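Local coordinates for protein cytosolic IMP-GMP specific 5'-nucleotidase (Legionella pneumophila subsp. pneumophila, PDB 4OHF) that probably hydrolyses the 5'-phosphate of purine nucleotides such as IMP and GMP with the help of magnesium, and binds GMP in a pocket shared between subunits, at residues B[211-214]-B[215-219]; B[327-330]-B[331-334]; B[417-420]-B[421-425]. All blocks are in the same frame, centred on the assembly; numbering follows the deposited sequence.

Three stretches of helix, met along the chain in the order contact 1, contact 2, contact 3, sample different parts of this HAD-type nucleotidase. Contact 1 opens helix 213-224, which leads from strand 204-208 to strand 240-243 of the large mixed sheet, beside the magnesium site. Contact 2 lies in helix 327-336, which follows strand 319-323 of the same sheet, and contact 3 lies in helix 418-426, which precedes strand 429-431. Contacts 2 and 3 have centres about 17 Å apart; contact 1 is about 32 Å and 31 Å from them, centre to centre. Contact 3 holds a GMP at a subunit boundary, consistent with allosteric regulation of this enzyme.

Contact 1 of 3, residues B[211-214]-B[215-219]; sequences SEYS and YSKLL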
ATOM      1  N   SER B 211      -7.271  30.574  -4.959  1.00 42.73           N
ATOM      2  CA  SER B 211      -7.732  31.441  -6.048  1.00 42.98           C
ATOM      3  C   SER B 211      -6.548  32.231  -6.545  1.00 44.49           C
ATOM      4  O   SER B 211      -5.591  32.442  -5.799  1.00 45.28           O
ATOM      5  CB  SER B 211      -8.791  32.429  -5.552  1.00 42.83           C
ATOM      6  OG  SER B 211      -9.945  31.750  -5.088  1.00 45.84           O
ATOM      7  N   GLU B 212      -6.601  32.675  -7.797  1.00 45.91           N
ATOM      8  CA  GLU B 212      -5.501  33.455  -8.336  1.00 48.23           C
ATOM      9  C   GLU B 212      -5.577  34.898  -7.854  1.00 47.50           C
ATOM     10  O   GLU B 212      -6.619  35.357  -7.369  1.00 47.13           O
ATOM     11  CB  GLU B 212      -5.472  33.369  -9.862  1.00 51.82           C
ATOM     12  CG  GLU B 212      -6.663  33.929 -10.582  1.00 57.03           C
ATOM     13  CD  GLU B 212      -6.702  33.473 -12.029  1.00 61.58           C
ATOM     14  OE1 GLU B 212      -5.648  33.518 -12.713  1.00 62.06           O
ATOM     15  OE2 GLU B 212      -7.793  33.067 -12.483  1.00 64.41           O
ATOM     16  N   TYR B 213      -4.464  35.609  -7.971  1.00 47.12           N
ATOM     17  CA  TYR B 213      -4.392  36.977  -7.485  1.00 46.64           C
ATOM     18  C   TYR B 213      -5.375  37.967  -8.093  1.00 46.68           C
ATOM     19  O   TYR B 213      -5.964  38.777  -7.376  1.00 46.59           O
ATOM     20  CB  TYR B 213      -2.969  37.505  -7.641  1.00 46.02           C
ATOM     21  CG  TYR B 213      -2.764  38.900  -7.082  1.00 48.24           C
ATOM     22  CD1 TYR B 213      -3.026  39.187  -5.739  1.00 46.61           C
ATOM     23  CD2 TYR B 213      -2.287  39.926  -7.892  1.00 47.43           C
ATOM     24  CE1 TYR B 213      -2.819  40.449  -5.228  1.00 49.58           C
ATOM     25  CE2 TYR B 213      -2.076  41.198  -7.387  1.00 49.41           C
ATOM     26  CZ  TYR B 213      -2.344  41.457  -6.065  1.00 50.65           C
ATOM     27  OH  TYR B 213      -2.191  42.741  -5.596  1.00 54.91           O
ATOM     28  N   SER B 214      -5.550  37.922  -9.407  1.00 46.79           N
ATOM     29  CA  SER B 214      -6.471  38.852 -10.055  1.00 48.22           C
ATOM     30  C   SER B 214      -7.852  38.788  -9.397  1.00 47.62           C
ATOM     31  O   SER B 214      -8.507  39.811  -9.197  1.00 46.50           O
ATOM     32  CB  SER B 214      -6.581  38.539 -11.554  1.00 49.21           C
ATOM     33  OG  SER B 214      -7.121  37.244 -11.787  1.00 53.98           O
ATOM     34  N   TYR B 215      -8.274  37.578  -9.043  1.00 48.15           N
ATOM     35  CA  TYR B 215      -9.570  37.355  -8.408  1.00 47.69           C
ATOM     36  C   TYR B 215      -9.550  37.745  -6.932  1.00 46.28           C
ATOM     37  O   TYR B 215     -10.521  38.300  -6.426  1.00 46.30           O
ATOM     38  CB  TYR B 215      -9.969  35.885  -8.551  1.00 48.07           C
ATOM     39  CG  TYR B 215     -11.262  35.515  -7.866  1.00 50.05           C
ATOM     40  CD1 TYR B 215     -12.493  35.823  -8.434  1.00 48.74           C
ATOM     41  CD2 TYR B 215     -11.248  34.845  -6.647  1.00 50.11           C
ATOM     42  CE1 TYR B 215     -13.682  35.466  -7.804  1.00 50.10           C
ATOM     43  CE2 TYR B 215     -12.429  34.487  -6.011  1.00 51.94           C
ATOM     44  CZ  TYR B 215     -13.645  34.799  -6.594  1.00 51.81           C
ATOM     45  OH  TYR B 215     -14.817  34.448  -5.956  1.00 50.86           O
ATOM     46  N   SER B 216      -8.446  37.460  -6.251  1.00 44.35           N
ATOM     47  CA  SER B 216      -8.325  37.783  -4.836  1.00 45.37           C
ATOM     48  C   SER B 216      -8.269  39.269  -4.586  1.00 46.27           C
ATOM     49  O   SER B 216      -8.767  39.752  -3.575  1.00 47.07           O
ATOM     50  CB  SER B 216      -7.066  37.155  -4.240  1.00 43.30           C
ATOM     51  OG  SER B 216      -7.057  35.765  -4.471  1.00 46.96           O
ATOM     52  N   LYS B 217      -7.637  39.994  -5.498  1.00 49.04           N
ATOM     53  CA  LYS B 217      -7.507  41.438  -5.358  1.00 51.55           C
ATOM     54  C   LYS B 217      -8.878  42.087  -5.438  1.00 51.56           C
ATOM     55  O   LYS B 217      -9.171  43.020  -4.693  1.00 52.33           O
ATOM     56  CB  LYS B 217      -6.584  41.999  -6.451  1.00 53.15           C
ATOM     57  CG  LYS B 217      -6.014  43.370  -6.121  1.00 57.50           C
ATOM     58  CD  LYS B 217      -4.890  43.792  -7.064  1.00 60.47           C
ATOM     59  CE  LYS B 217      -5.408  44.101  -8.460  1.00 62.57           C
ATOM     60  NZ  LYS B 217      -4.341  44.673  -9.333  1.00 63.01           N
ATOM     61  N   LEU B 218      -9.714  41.571  -6.338  1.00 51.96           N
ATOM     62  CA  LEU B 218     -11.070  42.074  -6.532  1.00 52.87           C
ATOM     63  C   LEU B 218     -11.932  41.801  -5.297  1.00 53.67           C
ATOM     64  O   LEU B 218     -12.496  42.719  -4.685  1.00 52.86           O
ATOM     65  CB  LEU B 218     -11.707  41.373  -7.715  1.00 52.91           C
ATOM     66  CG  LEU B 218     -12.721  42.137  -8.553  1.00 57.35           C
ATOM     67  CD1 LEU B 218     -13.520  41.095  -9.320  1.00 59.54           C
ATOM     68  CD2 LEU B 218     -13.632  43.011  -7.715  1.00 55.45           C
ATOM     69  N   LEU B 219     -12.023  40.525  -4.937  1.00 53.45           N
ATOM     70  CA  LEU B 219     -12.829  40.096  -3.809  1.00 53.56           C
ATOM     71  C   LEU B 219     -12.408  40.694  -2.462  1.00 52.82           C
ATOM     72  O   LEU B 219     -13.254  41.079  -1.654  1.00 51.01           O
ATOM     73  CB  LEU B 219     -12.809  38.574  -3.723  1.00 54.99           C
ATOM     74  CG  LEU B 219     -14.004  37.967  -2.989  1.00 56.87           C
ATOM     75  CD1 LEU B 219     -15.223  37.996  -3.898  1.00 56.61           C
ATOM     76  CD2 LEU B 219     -13.683  36.538  -2.596  1.00 60.63           C
TER
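Tyr215 reaches back over the start of helix 213-224 to meet Ser211 and Glu212. Tyr215 CB passes Glu212 O at 3.6 Å; chi1 of 177° then swings the ring out toward Ser211. Further out, Tyr215 CD2 lies 3.6 Å from Ser211 CB, approached obliquely, and CE2 runs past Ser211 OG at 3.8 Å. At the tip, Tyr215 OH hydrogen-bonds Tyr31 OH, while the ring makes a cation-pi contact with Lys174.

Glu212 holds the N-cap position, and its carbonyl oxygen is gripped twice by Ser216. The amide N bonds Glu212 O at 3.0 Å in the carbonyl plane, and Ser216 OG donates to the same oxygen from well above that plane, also at 3.0 Å. One residue on, Lys217 N bonds Tyr213 O at 2.8 Å. The Lys217 side chain goes with it: CB sits over one face of the Tyr213 ring and CD packs against the phenol end.

Ser211 OG turns elsewhere, to Asp25 of the magnesium site and to Lys174, with a bound phosphate ion close by. Lys174 therefore touches both Ser211 and Tyr215, so a hydroxyl and an aromatic ring lie beside the metal site, where lysine and phosphate suggest a place for an anion.

Contact 2 of 3, residues B[327-330]-B[331-334]; sequences LGEE and IASQ
Glu330 O is held twice by Gln334, one turn further along helix 327-336. The main bond comes from Gln334 N at 2.8 Å, in the carbonyl plane; a second and weak one comes from NE2 at 3.5 Å. Gln334 can do both because its CG is anti to the carbonyl carbon (chi1 -60°) and the chain then runs on extended, while the turn at chi3 brings NE2 rather than OE1 back over the helix, where it also passes Glu330 CB.

Ser333 treats Glu329 in a related way. Its N bonds Glu329 O at 2.8 Å, tilted 24° from the carbonyl plane, and its OG stands nearby. That hydroxyl has a hydrogen bond to Phe401 O, so its share in the grip on Glu329 O is not settled. The bent Glu329 chain lays its carboxylate beside the methyl of Ala332, with OE2 3.7 Å from Ala332 CB, while OE1 makes a long, weak ion pair with Arg336.

On another flank Leu327 and Ile331 cross at a slant, bringing Leu327 CD2 and Ile331 CD1 to 3.9 Å.

The helix follows strand 319-323 of the main sheet and leads almost directly into the long helix 338-367. Glu330 OE2 accepts from Val409 N and Ser333 packs on Tyr402, joining the helix to the segment between helix 374-399 and strand 411-412; Gln334 touches Ile459 of the third subunit.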
ATOM      1  N   LEU B 327     -22.536  25.213  11.539  1.00 39.22           N
ATOM      2  CA  LEU B 327     -22.790  25.257  12.975  1.00 39.60           C
ATOM      3  C   LEU B 327     -23.945  26.199  13.244  1.00 39.96           C
ATOM      4  O   LEU B 327     -24.678  26.026  14.207  1.00 39.26           O
ATOM      5  CB  LEU B 327     -21.577  25.788  13.727  1.00 40.07           C
ATOM      6  CG  LEU B 327     -20.592  24.809  14.341  1.00 38.11           C
ATOM      7  CD1 LEU B 327     -19.519  25.628  15.048  1.00 38.29           C
ATOM      8  CD2 LEU B 327     -21.302  23.877  15.309  1.00 33.43           C
ATOM      9  N   GLY B 328     -24.085  27.212  12.393  1.00 42.31           N
ATOM     10  CA  GLY B 328     -25.162  28.173  12.551  1.00 43.37           C
ATOM     11  C   GLY B 328     -26.486  27.463  12.791  1.00 46.18           C
ATOM     12  O   GLY B 328     -27.057  27.506  13.894  1.00 45.05           O
ATOM     13  N   GLU B 329     -26.976  26.780  11.763  1.00 47.19           N
ATOM     14  CA  GLU B 329     -28.233  26.077  11.904  1.00 47.96           C
ATOM     15  C   GLU B 329     -28.244  24.918  12.908  1.00 46.08           C
ATOM     16  O   GLU B 329     -29.252  24.712  13.573  1.00 47.73           O
ATOM     17  CB  GLU B 329     -28.742  25.635  10.534  1.00 51.67           C
ATOM     18  CG  GLU B 329     -29.772  26.612   9.993  1.00 58.06           C
ATOM     19  CD  GLU B 329     -30.818  27.012  11.076  1.00 62.79           C
ATOM     20  OE1 GLU B 329     -31.483  26.106  11.646  1.00 64.35           O
ATOM     21  OE2 GLU B 329     -30.973  28.229  11.361  1.00 61.28           O
ATOM     22  N   GLU B 330     -27.147  24.179  13.052  1.00 43.91           N
ATOM     23  CA  GLU B 330     -27.117  23.082  14.023  1.00 41.95           C
ATOM     24  C   GLU B 330     -27.404  23.606  15.428  1.00 41.70           C
ATOM     25  O   GLU B 330     -28.257  23.082  16.132  1.00 41.09           O
ATOM     26  CB  GLU B 330     -25.754  22.403  14.034  1.00 43.05           C
ATOM     27  CG  GLU B 330     -25.506  21.455  12.891  1.00 45.96           C
ATOM     28  CD  GLU B 330     -25.796  20.012  13.248  1.00 44.72           C
ATOM     29  OE1 GLU B 330     -25.226  19.510  14.240  1.00 41.11           O
ATOM     30  OE2 GLU B 330     -26.587  19.381  12.523  1.00 46.54           O
ATOM     31  N   ILE B 331     -26.675  24.637  15.842  1.00 41.95           N
ATOM     32  CA  ILE B 331     -26.875  25.218  17.165  1.00 40.78           C
ATOM     33  C   ILE B 331     -28.315  25.714  17.274  1.00 39.30           C
ATOM     34  O   ILE B 331     -29.023  25.399  18.231  1.00 39.48           O
ATOM     35  CB  ILE B 331     -25.941  26.436  17.416  1.00 41.66           C
ATOM     36  CG1 ILE B 331     -24.492  26.094  17.061  1.00 39.84           C
ATOM     37  CG2 ILE B 331     -26.045  26.874  18.880  1.00 40.26           C
ATOM     38  CD1 ILE B 331     -23.825  25.179  18.021  1.00 40.92           C
ATOM     39  N   ALA B 332     -28.741  26.493  16.285  1.00 38.39           N
ATOM     40  CA  ALA B 332     -30.094  27.046  16.281  1.00 37.37           C
ATOM     41  C   ALA B 332     -31.109  25.935  16.464  1.00 36.93           C
ATOM     42  O   ALA B 332     -32.098  26.101  17.175  1.00 36.66           O
ATOM     43  CB  ALA B 332     -30.363  27.805  14.982  1.00 34.55           C
ATOM     44  N   SER B 333     -30.858  24.801  15.826  1.00 36.56           N
ATOM     45  CA  SER B 333     -31.756  23.666  15.946  1.00 38.71           C
ATOM     46  C   SER B 333     -31.673  22.925  17.287  1.00 39.21           C
ATOM     47  O   SER B 333     -32.678  22.436  17.790  1.00 39.02           O
ATOM     48  CB  SER B 333     -31.516  22.683  14.800  1.00 37.26           C
ATOM     49  OG  SER B 333     -32.004  23.220  13.585  1.00 39.73           O
ATOM     50  N   GLN B 334     -30.490  22.832  17.874  1.00 41.34           N
ATOM     51  CA  GLN B 334     -30.379  22.126  19.149  1.00 45.13           C
ATOM     52  C   GLN B 334     -31.088  22.923  20.254  1.00 46.47           C
ATOM     53  O   GLN B 334     -31.602  22.350  21.224  1.00 48.20           O
ATOM     54  CB  GLN B 334     -28.906  21.893  19.506  1.00 45.85           C
ATOM     55  CG  GLN B 334     -28.144  21.047  18.473  1.00 49.87           C
ATOM     56  CD  GLN B 334     -26.660  20.881  18.805  1.00 51.96           C
ATOM     57  OE1 GLN B 334     -26.286  20.096  19.678  1.00 52.98           O
ATOM     58  NE2 GLN B 334     -25.813  21.634  18.112  1.00 53.33           N
TER

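Contact 3 of 3, residues B[417-420]-B[421-425]; sequences SYFA and YQVDR. With 5GP (guanosine-5'-monophosphate), chain E.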
ATOM      1  N   SER B 417     -20.689  11.870  14.471  1.00 44.22           N
ATOM      2  CA  SER B 417     -20.718  11.536  13.069  1.00 41.31           C
ATOM      3  C   SER B 417     -19.266  11.467  12.618  1.00 40.58           C
ATOM      4  O   SER B 417     -18.365  11.993  13.285  1.00 39.15           O
ATOM      5  CB  SER B 417     -21.473  12.610  12.280  1.00 39.12           C
ATOM      6  OG  SER B 417     -20.824  13.859  12.377  1.00 34.97           O
ATOM      7  N   TYR B 418     -19.039  10.786  11.507  1.00 38.78           N
ATOM      8  CA  TYR B 418     -17.703  10.663  10.968  1.00 37.39           C
ATOM      9  C   TYR B 418     -17.161  12.077  10.723  1.00 36.35           C
ATOM     10  O   TYR B 418     -15.970  12.330  10.912  1.00 34.65           O
ATOM     11  CB  TYR B 418     -17.749   9.841   9.664  1.00 38.79           C
ATOM     12  CG  TYR B 418     -16.425   9.758   8.933  1.00 39.33           C
ATOM     13  CD1 TYR B 418     -15.325   9.114   9.507  1.00 39.74           C
ATOM     14  CD2 TYR B 418     -16.249  10.397   7.713  1.00 39.35           C
ATOM     15  CE1 TYR B 418     -14.088   9.124   8.890  1.00 40.70           C
ATOM     16  CE2 TYR B 418     -15.020  10.420   7.088  1.00 42.27           C
ATOM     17  CZ  TYR B 418     -13.939   9.784   7.678  1.00 43.21           C
ATOM     18  OH  TYR B 418     -12.711   9.833   7.059  1.00 44.74           O
ATOM     19  N   PHE B 419     -18.031  12.998  10.308  1.00 34.09           N
ATOM     20  CA  PHE B 419     -17.586  14.362  10.075  1.00 34.71           C
ATOM     21  C   PHE B 419     -17.154  15.009  11.399  1.00 36.56           C
ATOM     22  O   PHE B 419     -16.221  15.829  11.432  1.00 38.07           O
ATOM     23  CB  PHE B 419     -18.676  15.200   9.406  1.00 30.08           C
ATOM     24  CG  PHE B 419     -18.317  16.662   9.279  1.00 30.04           C
ATOM     25  CD1 PHE B 419     -18.843  17.605  10.160  1.00 30.14           C
ATOM     26  CD2 PHE B 419     -17.413  17.090   8.310  1.00 28.12           C
ATOM     27  CE1 PHE B 419     -18.467  18.953  10.080  1.00 30.43           C
ATOM     28  CE2 PHE B 419     -17.025  18.427   8.218  1.00 28.58           C
ATOM     29  CZ  PHE B 419     -17.553  19.365   9.105  1.00 30.22           C
ATOM     30  N   ALA B 420     -17.826  14.645  12.485  1.00 35.90           N
ATOM     31  CA  ALA B 420     -17.474  15.175  13.796  1.00 37.13           C
ATOM     32  C   ALA B 420     -16.040  14.762  14.128  1.00 37.36           C
ATOM     33  O   ALA B 420     -15.250  15.570  14.608  1.00 38.07           O
ATOM     34  CB  ALA B 420     -18.428  14.649  14.854  1.00 37.63           C
ATOM     35  N   TYR B 421     -15.713  13.502  13.863  1.00 38.58           N
ATOM     36  CA  TYR B 421     -14.371  12.992  14.114  1.00 39.73           C
ATOM     37  C   TYR B 421     -13.338  13.803  13.329  1.00 38.78           C
ATOM     38  O   TYR B 421     -12.310  14.205  13.872  1.00 37.11           O
ATOM     39  CB  TYR B 421     -14.270  11.495  13.741  1.00 42.25           C
ATOM     40  CG  TYR B 421     -12.942  11.120  13.100  1.00 47.98           C
ATOM     41  CD1 TYR B 421     -12.824  10.973  11.714  1.00 49.76           C
ATOM     42  CD2 TYR B 421     -11.775  11.017  13.871  1.00 51.13           C
ATOM     43  CE1 TYR B 421     -11.577  10.746  11.106  1.00 52.78           C
ATOM     44  CE2 TYR B 421     -10.524  10.789  13.276  1.00 52.25           C
ATOM     45  CZ  TYR B 421     -10.430  10.658  11.901  1.00 53.83           C
ATOM     46  OH  TYR B 421      -9.189  10.460  11.335  1.00 54.50           O
ATOM     47  N   GLN B 422     -13.614  14.031  12.049  1.00 40.00           N
ATOM     48  CA  GLN B 422     -12.706  14.792  11.198  1.00 39.79           C
ATOM     49  C   GLN B 422     -12.442  16.163  11.791  1.00 39.97           C
ATOM     50  O   GLN B 422     -11.290  16.599  11.899  1.00 40.37           O
ATOM     51  CB  GLN B 422     -13.288  14.956   9.801  1.00 40.10           C
ATOM     52  CG  GLN B 422     -13.178  13.740   8.912  1.00 41.74           C
ATOM     53  CD  GLN B 422     -13.635  14.055   7.494  1.00 45.08           C
ATOM     54  OE1 GLN B 422     -14.838  14.092   7.204  1.00 47.75           O
ATOM     55  NE2 GLN B 422     -12.675  14.317   6.605  1.00 46.21           N
ATOM     56  N   VAL B 423     -13.517  16.855  12.157  1.00 39.63           N
ATOM     57  CA  VAL B 423     -13.377  18.177  12.759  1.00 39.16           C
ATOM     58  C   VAL B 423     -12.502  18.077  14.013  1.00 38.72           C
ATOM     59  O   VAL B 423     -11.574  18.859  14.206  1.00 36.46           O
ATOM     60  CB  VAL B 423     -14.753  18.768  13.137  1.00 37.86           C
ATOM     61  CG1 VAL B 423     -14.587  19.936  14.089  1.00 36.36           C
ATOM     62  CG2 VAL B 423     -15.456  19.235  11.883  1.00 36.80           C
ATOM     63  N   ASP B 424     -12.799  17.095  14.855  1.00 38.72           N
ATOM     64  CA  ASP B 424     -12.042  16.909  16.070  1.00 40.34           C
ATOM     65  C   ASP B 424     -10.562  16.607  15.815  1.00 41.04           C
ATOM     66  O   ASP B 424      -9.704  17.081  16.551  1.00 41.62           O
ATOM     67  CB  ASP B 424     -12.659  15.779  16.901  1.00 43.53           C
ATOM     68  CG  ASP B 424     -12.024  15.654  18.277  1.00 47.72           C
ATOM     69  OD1 ASP B 424     -11.931  16.683  18.980  1.00 50.05           O
ATOM     70  OD2 ASP B 424     -11.618  14.534  18.663  1.00 49.44           O
ATOM     71  N   ARG B 425     -10.258  15.827  14.779  1.00 40.87           N
ATOM     72  CA  ARG B 425      -8.871  15.457  14.506  1.00 40.41           C
ATOM     73  C   ARG B 425      -8.065  16.541  13.795  1.00 40.17           C
ATOM     74  O   ARG B 425      -6.852  16.655  13.982  1.00 38.06           O
ATOM     75  CB  ARG B 425      -8.814  14.170  13.682  1.00 41.11           C
ATOM     76  CG  ARG B 425      -7.416  13.574  13.559  1.00 42.50           C
ATOM     77  CD  ARG B 425      -7.328  12.603  12.395  1.00 48.52           C
ATOM     78  NE  ARG B 425      -6.434  11.467  12.652  1.00 52.32           N
ATOM     79  CZ  ARG B 425      -5.164  11.574  13.031  1.00 54.09           C
ATOM     80  NH1 ARG B 425      -4.607  12.778  13.213  1.00 54.23           N
ATOM     81  NH2 ARG B 425      -4.447  10.472  13.210  1.00 52.99           N
TER
HETATM   82  P   5GP E 501      -5.282   3.390  12.419  1.00103.83           P
HETATM   83  O1P 5GP E 501      -3.906   3.749  11.962  1.00104.72           O
HETATM   84  O2P 5GP E 501      -5.641   4.080  13.715  1.00104.11           O
HETATM   85  O3P 5GP E 501      -5.472   1.884  12.569  1.00104.66           O
HETATM   86  O5' 5GP E 501      -6.341   3.806  11.283  1.00101.46           O
HETATM   87  C5' 5GP E 501      -6.473   5.161  10.844  1.00 98.68           C
HETATM   88  C4' 5GP E 501      -7.925   5.626  10.918  1.00 95.65           C
HETATM   89  O4' 5GP E 501      -8.580   5.520  12.187  1.00 93.17           O
HETATM   90  C3' 5GP E 501      -8.196   7.086  10.498  1.00 94.24           C
HETATM   91  O3' 5GP E 501      -7.829   7.393   9.115  1.00 94.85           O
HETATM   92  C2' 5GP E 501      -9.680   7.174  10.790  1.00 92.54           C
HETATM   93  O2' 5GP E 501     -10.448   6.842   9.574  1.00 92.52           O
HETATM   94  C1' 5GP E 501      -9.876   6.177  11.972  1.00 90.18           C
HETATM   95  N9  5GP E 501     -10.328   6.854  13.267  1.00 84.74           N
HETATM   96  C8  5GP E 501     -11.578   7.184  13.647  1.00 82.52           C
HETATM   97  N7  5GP E 501     -11.583   7.774  14.876  1.00 80.60           N
HETATM   98  C5  5GP E 501     -10.283   7.811  15.280  1.00 80.74           C
HETATM   99  C6  5GP E 501      -9.606   8.281  16.436  1.00 80.30           C
HETATM  100  O6  5GP E 501     -10.261   8.805  17.369  1.00 79.11           O
HETATM  101  N1  5GP E 501      -8.228   8.154  16.519  1.00 80.25           N
HETATM  102  C2  5GP E 501      -7.500   7.592  15.523  1.00 80.39           C
HETATM  103  N2  5GP E 501      -6.154   7.480  15.633  1.00 78.96           N
HETATM  104  N3  5GP E 501      -8.132   7.125  14.378  1.00 81.03           N
HETATM  105  C4  5GP E 501      -9.502   7.228  14.258  1.00 82.02           C
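Tyr418 and Tyr421 lie side by side and point the same way off the first turn of helix 418-426. Their planes are inclined at 35°, neither stacked nor edge-to-face, with Tyr418 CE1 3.6 Å from Tyr421 CD1. Tyr418 has its CG anti to the backbone N, whereas Tyr421 has chi1 at 142°, which brings its ring against GMP: C8 of the base lies over one face, toward the rim. N7 of GMP is 3.4 Å from Tyr421 CD2. At the far end of the ring, Tyr421 OH continues to the ribose, 3.4 Å from C2' of GMP, and lies in plane at the edge of the Arg425 guanidinium.

Gln422 crosses Tyr418 obliquely, its CG over one ring face and its amide only 22° from the ring plane. Next round the helix, Val423 CG2 makes a CH-pi contact over the Phe419 ring, 3.9 Å from the centroid. Ser417 caps the helix, OG accepting from Ala420 N at 3.1 Å, and OG also bonds Val409 O.

Asp424 OD2 bonds Tyr87 OH of the third subunit, and that subunit's Arg86 hydrogen-bonds the nucleotide. The nucleotide thus meets an aromatic face from one chain and a hydrogen-bonding arginine from another, a pocket across the subunit boundary consistent with allosteric control by GMP.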